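Local structure of CalS11 (Micromonospora echinospora, 3TOS) at residues E201-R204 against P205-K209; L234-H238 against A239-L243. The protein probably acts as an S-adenosylmethionine-dependent O-methyltransferase in the biosynthesis of calicheamicin. One frame throughout, in Å; residues are numbered along the deposited sequence.

Interaction 1. Residues E201-R204 against P205-K209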
ATOM      1  N   GLU B 201      30.077  10.251  21.306  1.00 11.97           N
ATOM      2  CA  GLU B 201      30.056   9.489  22.614  1.00 11.09           C
ATOM      3  C   GLU B 201      29.117  10.164  23.649  1.00 11.93           C
ATOM      4  O   GLU B 201      28.369   9.470  24.380  1.00 14.21           O
ATOM      5  CB  GLU B 201      31.489   9.382  23.155  1.00 11.27           C
ATOM      6  CG  GLU B 201      32.308   8.411  22.372  1.00 11.40           C
ATOM      7  CD  GLU B 201      33.798   8.591  22.535  1.00 13.95           C
ATOM      8  OE1 GLU B 201      34.256   9.623  23.080  1.00 15.74           O
ATOM      9  OE2 GLU B 201      34.539   7.690  22.045  1.00 15.29           O
ATOM     10  N   ALA B 202      29.181  11.490  23.712  1.00 10.81           N
ATOM     11  CA  ALA B 202      28.386  12.271  24.665  1.00 10.44           C
ATOM     12  C   ALA B 202      26.856  12.226  24.401  1.00 10.34           C
ATOM     13  O   ALA B 202      26.072  12.161  25.366  1.00 10.30           O
ATOM     14  CB  ALA B 202      28.871  13.769  24.659  1.00 10.38           C
ATOM     15  N   ILE B 203      26.451  12.267  23.122  1.00  9.78           N
ATOM     16  CA  ILE B 203      25.033  12.402  22.845  1.00  9.58           C
ATOM     17  C   ILE B 203      24.274  11.080  22.938  1.00 10.01           C
ATOM     18  O   ILE B 203      23.042  11.103  23.031  1.00 10.35           O
ATOM     19  CB  ILE B 203      24.740  13.043  21.465  1.00 10.62           C
ATOM     20  CG1 ILE B 203      25.215  12.129  20.331  1.00 10.71           C
ATOM     21  CG2 ILE B 203      25.298  14.451  21.378  1.00 11.42           C
ATOM     22  CD1 ILE B 203      24.707  12.580  18.958  1.00 13.42           C
ATOM     23  N   ARG B 204      24.979   9.945  22.961  1.00 10.26           N
ATOM     24  CA  ARG B 204      24.302   8.672  22.866  1.00 12.14           C
ATOM     25  C   ARG B 204      23.170   8.453  23.879  1.00 11.70           C
ATOM     26  O   ARG B 204      22.125   7.941  23.477  1.00 11.87           O
ATOM     27  CB  ARG B 204      25.317   7.497  22.961  1.00 15.25           C
ATOM     28  CG  ARG B 204      24.745   6.197  22.480  1.00 16.85           C
ATOM     29  CD  ARG B 204      25.756   5.094  22.402  1.00 19.34           C
ATOM     30  NE  ARG B 204      25.062   3.885  22.028  1.00 21.07           N
ATOM     31  CZ  ARG B 204      25.683   2.820  21.552  1.00 23.09           C
ATOM     32  NH1 ARG B 204      27.018   2.852  21.419  1.00 22.83           N
ATOM     33  NH2 ARG B 204      24.978   1.741  21.226  1.00 23.67           N
ATOM     34  N   PRO B 205      23.355   8.853  25.177  1.00 10.22           N
ATOM     35  CA  PRO B 205      22.278   8.500  26.132  1.00  9.21           C
ATOM     36  C   PRO B 205      21.010   9.332  25.929  1.00  8.90           C
ATOM     37  O   PRO B 205      19.986   9.077  26.564  1.00 10.38           O
ATOM     38  CB  PRO B 205      22.926   8.745  27.518  1.00 10.72           C
ATOM     39  CG  PRO B 205      24.375   8.842  27.291  1.00 10.72           C
ATOM     40  CD  PRO B 205      24.563   9.343  25.861  1.00  9.58           C
ATOM     41  N   TYR B 206      21.067  10.327  25.023  1.00  8.62           N
ATOM     42  CA  TYR B 206      19.946  11.275  24.891  1.00  7.91           C
ATOM     43  C   TYR B 206      19.182  11.069  23.600  1.00  7.61           C
ATOM     44  O   TYR B 206      18.222  11.768  23.326  1.00  9.32           O
ATOM     45  CB  TYR B 206      20.447  12.737  24.990  1.00  8.72           C
ATOM     46  CG  TYR B 206      21.146  12.937  26.305  1.00  9.05           C
ATOM     47  CD1 TYR B 206      20.412  13.320  27.444  1.00  9.98           C
ATOM     48  CD2 TYR B 206      22.534  12.755  26.425  1.00  9.89           C
ATOM     49  CE1 TYR B 206      21.051  13.480  28.683  1.00 10.83           C
ATOM     50  CE2 TYR B 206      23.147  12.906  27.648  1.00 11.06           C
ATOM     51  CZ  TYR B 206      22.431  13.276  28.763  1.00 10.99           C
ATOM     52  OH  TYR B 206      23.069  13.406  29.986  1.00 13.20           O
ATOM     53  N   LEU B 207      19.573  10.057  22.815  1.00  7.72           N
ATOM     54  CA  LEU B 207      18.894   9.740  21.547  1.00  8.69           C
ATOM     55  C   LEU B 207      17.751   8.746  21.823  1.00  9.31           C
ATOM     56  O   LEU B 207      17.854   7.915  22.737  1.00 10.98           O
ATOM     57  CB  LEU B 207      19.872   9.058  20.590  1.00 10.01           C
ATOM     58  CG  LEU B 207      21.052   9.963  20.163  1.00  8.16           C
ATOM     59  CD1 LEU B 207      22.180   9.148  19.455  1.00 10.21           C
ATOM     60  CD2 LEU B 207      20.539  11.100  19.243  1.00  9.30           C
ATOM     61  N   THR B 208      16.673   8.819  21.050  1.00  8.21           N
ATOM     62  CA  THR B 208      15.680   7.756  21.072  1.00  9.02           C
ATOM     63  C   THR B 208      15.682   6.992  19.745  1.00  9.02           C
ATOM     64  O   THR B 208      16.340   7.419  18.796  1.00  9.10           O
ATOM     65  CB  THR B 208      14.245   8.298  21.450  1.00  8.52           C
ATOM     66  OG1 THR B 208      13.371   7.185  21.684  1.00  9.07           O
ATOM     67  CG2 THR B 208      13.646   9.093  20.329  1.00  8.49           C
ATOM     68  N   LYS B 209      15.021   5.838  19.678  1.00  7.77           N
ATOM     69  CA  LYS B 209      14.879   5.192  18.368  1.00  8.12           C
ATOM     70  C   LYS B 209      14.071   6.146  17.499  1.00  9.39           C
ATOM     71  O   LYS B 209      12.951   6.556  17.890  1.00 10.92           O
ATOM     72  CB  LYS B 209      14.205   3.850  18.430  1.00 12.16           C
ATOM     73  CG  LYS B 209      14.975   2.883  19.212  1.00 14.77           C
ATOM     74  CD  LYS B 209      14.256   1.492  19.033  1.00 17.36           C
ATOM     75  CE  LYS B 209      14.667   0.456  19.988  1.00 20.65           C
ATOM     76  NZ  LYS B 209      14.099  -0.821  19.512  1.00 21.77           N
TER
HETATM   77  O   HOH W   1      19.564   6.553  24.293  1.00 16.71           O
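Leu207 folds back over the turn that ends helix 193-203 and rests on Ile203 and Arg204, a compact example of how a helix is brought to a close. Followed outward, Leu207 CB lies beside Arg204 O at 3.8 Å, and Leu207 CG passes Ile203 O at 3.7 Å. CG stands anti to the carbonyl carbon (chi1 -64°), which carries the branched end back over the turn instead of along the departing chain. Leu207 CD1 then comes within 4.0 Å of Arg204 CA and meets Ile203 CD1 methyl to methyl at 4.3 Å. Trp255 also touches Leu207, while Ile203 packs on Ile183, Ala186 and Phe188 of strand 183-188. Replacing Leu207 by alanine removes both methyls, which would probably leave Ile203 CD1 without this partner and open a gap beside Trp255.

The backbone tightens to 3-10 geometry around Arg204-Tyr206, where Pro205 has no N-H to donate. Pro205 CD packs against Ala202 O at 3.2 Å, while Tyr206 N donates to Ile203 O over 2.9 Å, an i to i+3 bond of 3-10 type with an N-H...O angle of 160°. A weak bond of the same spacing follows from Leu207 N to Arg204 O, and water 1 donates to both Arg204 O and Leu207 O, spanning the turn. The Tyr206 ring presents its edge to Ala202 O, which lies in the ring plane, 3.7 Å from Tyr206 CD2.

Carbonyls that a continuing helix would bind with N-H groups thus fare differently: Arg204 O takes a weak amide bond and a water, whereas Ala202 O only packs against proline and aromatic C-H groups here. The termination therefore combines modest polar bonding with apolar cover from Ile203 and Leu207.

Interaction 2. Residues L234-H238 against A239-L243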
ATOM      1  N   LEU B 234      30.849   3.488  16.680  1.00  9.92           N
ATOM      2  CA  LEU B 234      29.651   2.699  16.372  1.00  9.99           C
ATOM      3  C   LEU B 234      29.847   1.603  15.326  1.00 10.27           C
ATOM      4  O   LEU B 234      29.229   0.524  15.428  1.00 12.08           O
ATOM      5  CB  LEU B 234      28.504   3.622  15.892  1.00 11.03           C
ATOM      6  CG  LEU B 234      28.002   4.670  16.921  1.00 11.66           C
ATOM      7  CD1 LEU B 234      26.871   5.525  16.346  1.00 13.07           C
ATOM      8  CD2 LEU B 234      27.493   4.034  18.175  1.00 14.33           C
ATOM      9  N   GLY B 235      30.672   1.891  14.316  1.00 10.99           N
ATOM     10  CA  GLY B 235      30.739   1.071  13.109  1.00 10.87           C
ATOM     11  C   GLY B 235      29.816   1.644  12.043  1.00  9.79           C
ATOM     12  O   GLY B 235      28.701   2.124  12.370  1.00 10.00           O
ATOM     13  N   LEU B 236      30.234   1.582  10.777  1.00  9.39           N
ATOM     14  CA  LEU B 236      29.407   2.142   9.699  1.00  8.59           C
ATOM     15  C   LEU B 236      28.140   1.346   9.449  1.00  9.30           C
ATOM     16  O   LEU B 236      27.210   1.889   8.852  1.00  9.82           O
ATOM     17  CB  LEU B 236      30.232   2.266   8.405  1.00  8.07           C
ATOM     18  CG  LEU B 236      31.284   3.396   8.446  1.00 10.50           C
ATOM     19  CD1 LEU B 236      32.280   3.304   7.256  1.00 11.99           C
ATOM     20  CD2 LEU B 236      30.629   4.788   8.414  1.00 15.58           C
ATOM     21  N   ASP B 237      28.069   0.095   9.945  1.00 11.16           N
ATOM     22  CA  ASP B 237      26.849  -0.705   9.733  1.00 10.55           C
ATOM     23  C   ASP B 237      26.063  -0.845  11.049  1.00 11.10           C
ATOM     24  O   ASP B 237      25.170  -1.722  11.189  1.00 12.21           O
ATOM     25  CB  ASP B 237      27.159  -2.074   9.112  1.00 11.41           C
ATOM     26  CG  ASP B 237      27.995  -2.970  10.045  1.00 13.24           C
ATOM     27  OD1 ASP B 237      28.458  -2.495  11.126  1.00 14.34           O
ATOM     28  OD2 ASP B 237      28.210  -4.163   9.693  1.00 15.14           O
ATOM     29  N   HIS B 238      26.369   0.019  12.033  1.00 11.17           N
ATOM     30  CA  HIS B 238      25.559   0.061  13.239  1.00 10.95           C
ATOM     31  C   HIS B 238      24.091   0.393  12.933  1.00 11.04           C
ATOM     32  O   HIS B 238      23.144  -0.158  13.544  1.00 13.20           O
ATOM     33  CB  HIS B 238      26.124   1.086  14.204  1.00 13.74           C
ATOM     34  CG  HIS B 238      25.336   1.200  15.471  1.00 18.63           C
ATOM     35  ND1 HIS B 238      25.473   0.293  16.495  1.00 22.10           N
ATOM     36  CD2 HIS B 238      24.402   2.093  15.871  1.00 20.82           C
ATOM     37  CE1 HIS B 238      24.655   0.632  17.483  1.00 23.14           C
ATOM     38  NE2 HIS B 238      24.028   1.743  17.138  1.00 22.75           N
ATOM     39  N   ALA B 239      23.902   1.345  12.014  1.00 10.32           N
ATOM     40  CA  ALA B 239      22.576   1.760  11.543  1.00 10.69           C
ATOM     41  C   ALA B 239      22.689   1.995  10.038  1.00 11.24           C
ATOM     42  O   ALA B 239      23.801   2.007   9.496  1.00 10.79           O
ATOM     43  CB  ALA B 239      22.171   3.064  12.227  1.00 12.03           C
ATOM     44  N   PRO B 240      21.539   2.159   9.338  1.00  9.92           N
ATOM     45  CA  PRO B 240      21.636   2.372   7.884  1.00  9.71           C
ATOM     46  C   PRO B 240      21.922   3.820   7.572  1.00  9.43           C
ATOM     47  O   PRO B 240      21.089   4.705   7.825  1.00 11.34           O
ATOM     48  CB  PRO B 240      20.234   2.029   7.380  1.00 10.84           C
ATOM     49  CG  PRO B 240      19.508   1.350   8.621  1.00 11.39           C
ATOM     50  CD  PRO B 240      20.154   2.013   9.800  1.00  9.45           C
ATOM     51  N   LEU B 241      23.094   4.079   7.003  1.00  7.97           N
ATOM     52  CA  LEU B 241      23.392   5.450   6.545  1.00  8.05           C
ATOM     53  C   LEU B 241      22.738   5.687   5.182  1.00  7.51           C
ATOM     54  O   LEU B 241      22.794   4.810   4.295  1.00  9.66           O
ATOM     55  CB  LEU B 241      24.901   5.591   6.423  1.00  9.96           C
ATOM     56  CG  LEU B 241      25.597   5.806   7.771  1.00 12.69           C
ATOM     57  CD1 LEU B 241      27.077   5.404   7.632  1.00 13.20           C
ATOM     58  CD2 LEU B 241      25.426   7.208   8.301  1.00 13.45           C
ATOM     59  N   ARG B 242      22.144   6.879   5.014  1.00  7.88           N
ATOM     60  CA  ARG B 242      21.399   7.195   3.800  1.00  8.74           C
ATOM     61  C   ARG B 242      21.787   8.561   3.290  1.00  8.28           C
ATOM     62  O   ARG B 242      22.267   9.410   4.043  1.00  8.64           O
ATOM     63  CB  ARG B 242      19.896   7.217   4.087  1.00  8.14           C
ATOM     64  CG  ARG B 242      19.339   5.846   4.440  1.00  8.08           C
ATOM     65  CD  ARG B 242      19.310   4.954   3.163  1.00  9.45           C
ATOM     66  NE  ARG B 242      18.809   3.611   3.480  1.00 11.59           N
ATOM     67  CZ  ARG B 242      19.563   2.549   3.852  1.00 12.48           C
ATOM     68  NH1 ARG B 242      20.897   2.665   3.985  1.00 11.93           N
ATOM     69  NH2 ARG B 242      18.956   1.360   4.094  1.00 14.00           N
ATOM     70  N   LEU B 243      21.592   8.735   1.976  1.00  8.35           N
ATOM     71  CA  LEU B 243      21.617  10.041   1.322  1.00  8.41           C
ATOM     72  C   LEU B 243      20.206  10.456   0.986  1.00  9.53           C
ATOM     73  O   LEU B 243      19.336   9.590   0.817  1.00 12.16           O
ATOM     74  CB  LEU B 243      22.334   9.928  -0.049  1.00 10.77           C
ATOM     75  CG  LEU B 243      23.835   9.584  -0.033  1.00 11.10           C
ATOM     76  CD1 LEU B 243      24.319   9.575  -1.492  1.00 12.44           C
ATOM     77  CD2 LEU B 243      24.614  10.582   0.779  1.00 12.31           C
TER
HETATM   78  O   HOH W   2      26.202   3.170  11.353  1.00 14.59           O
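Leu236 and Leu241 meet across a short turn, where one methyl from each branched end makes the apolar contact. The chain arrives from helix 225-233, and Leu234 is the first residue to leave helical angles. Leu234 CD2 lies over the centre of the His238 ring, 4.2 Å above the plane, so the start of the loop packs on its later part. Gly235 follows at backbone angles where a side chain would collide with the carbonyl oxygen of Leu234. Gly235 O receives His238 N at 3.2 Å, closing a type I beta turn from Gly235 to His238.

Leu236, inside that turn, carries CG anti to its carbonyl carbon (chi1 -72°), and Leu236 CD2 reaches Leu241 CD1 at 3.7 Å, the two side chains crossing at a slant. Met230 of helix 225-233 touches both leucines, and Leu253 of strand 251-254 also packs on Leu241. Asp237 turns the other way: its OD2 is bonded to Trp255 NE1 of a neighbouring subunit. The His238 ring also meets Trp255 of its own chain, with the planes inclined to one another.

No direct hydrogen bond joins the two segments. Water 2 links them instead: it accepts from Ala239 N at 3.0 Å and lies 2.9 Å from Gly235 O, placed to donate to it; a buried amide is thereby satisfied without a protein acceptor. Beyond Leu241, Arg242 NH1 donates to Leu241 O at 2.9 Å, and the same nitrogen also binds Lys209 O of the neighbouring subunit.

The whole is a type I beta turn whose exit is tied back by a water. It joins a helix to the short, weakly bonded strand 242-243, outermost in this chain's own 3-2-1-4-5-7-6 sheet, that of the class I, Rossmann-like methyltransferases; Leu243 bonds on to a neighbouring subunit.

In the fold
From the N terminus, interaction 1 comes first, turning the chain out of helix 193-203 toward strand 211-215; helix 225-233 then leads into interaction 2, which turns toward strand 242-243, outermost in this chain's own sheet. Each closes a tight local turn, and the two lie in series, neither nesting nor crossing. They nevertheless touch in space: Arg204 NH1 packs at 3.5 Å from Leu234 CD2, and Trp255 contacts residues of both. The same regions also meet between subunits. Thr208 OG1 of one copy bonds Leu236 O and Leu241 N of another. The exits of helices 193-203 and 225-233, the outer strands of the chain's sheet and the subunit interface are thus brought together.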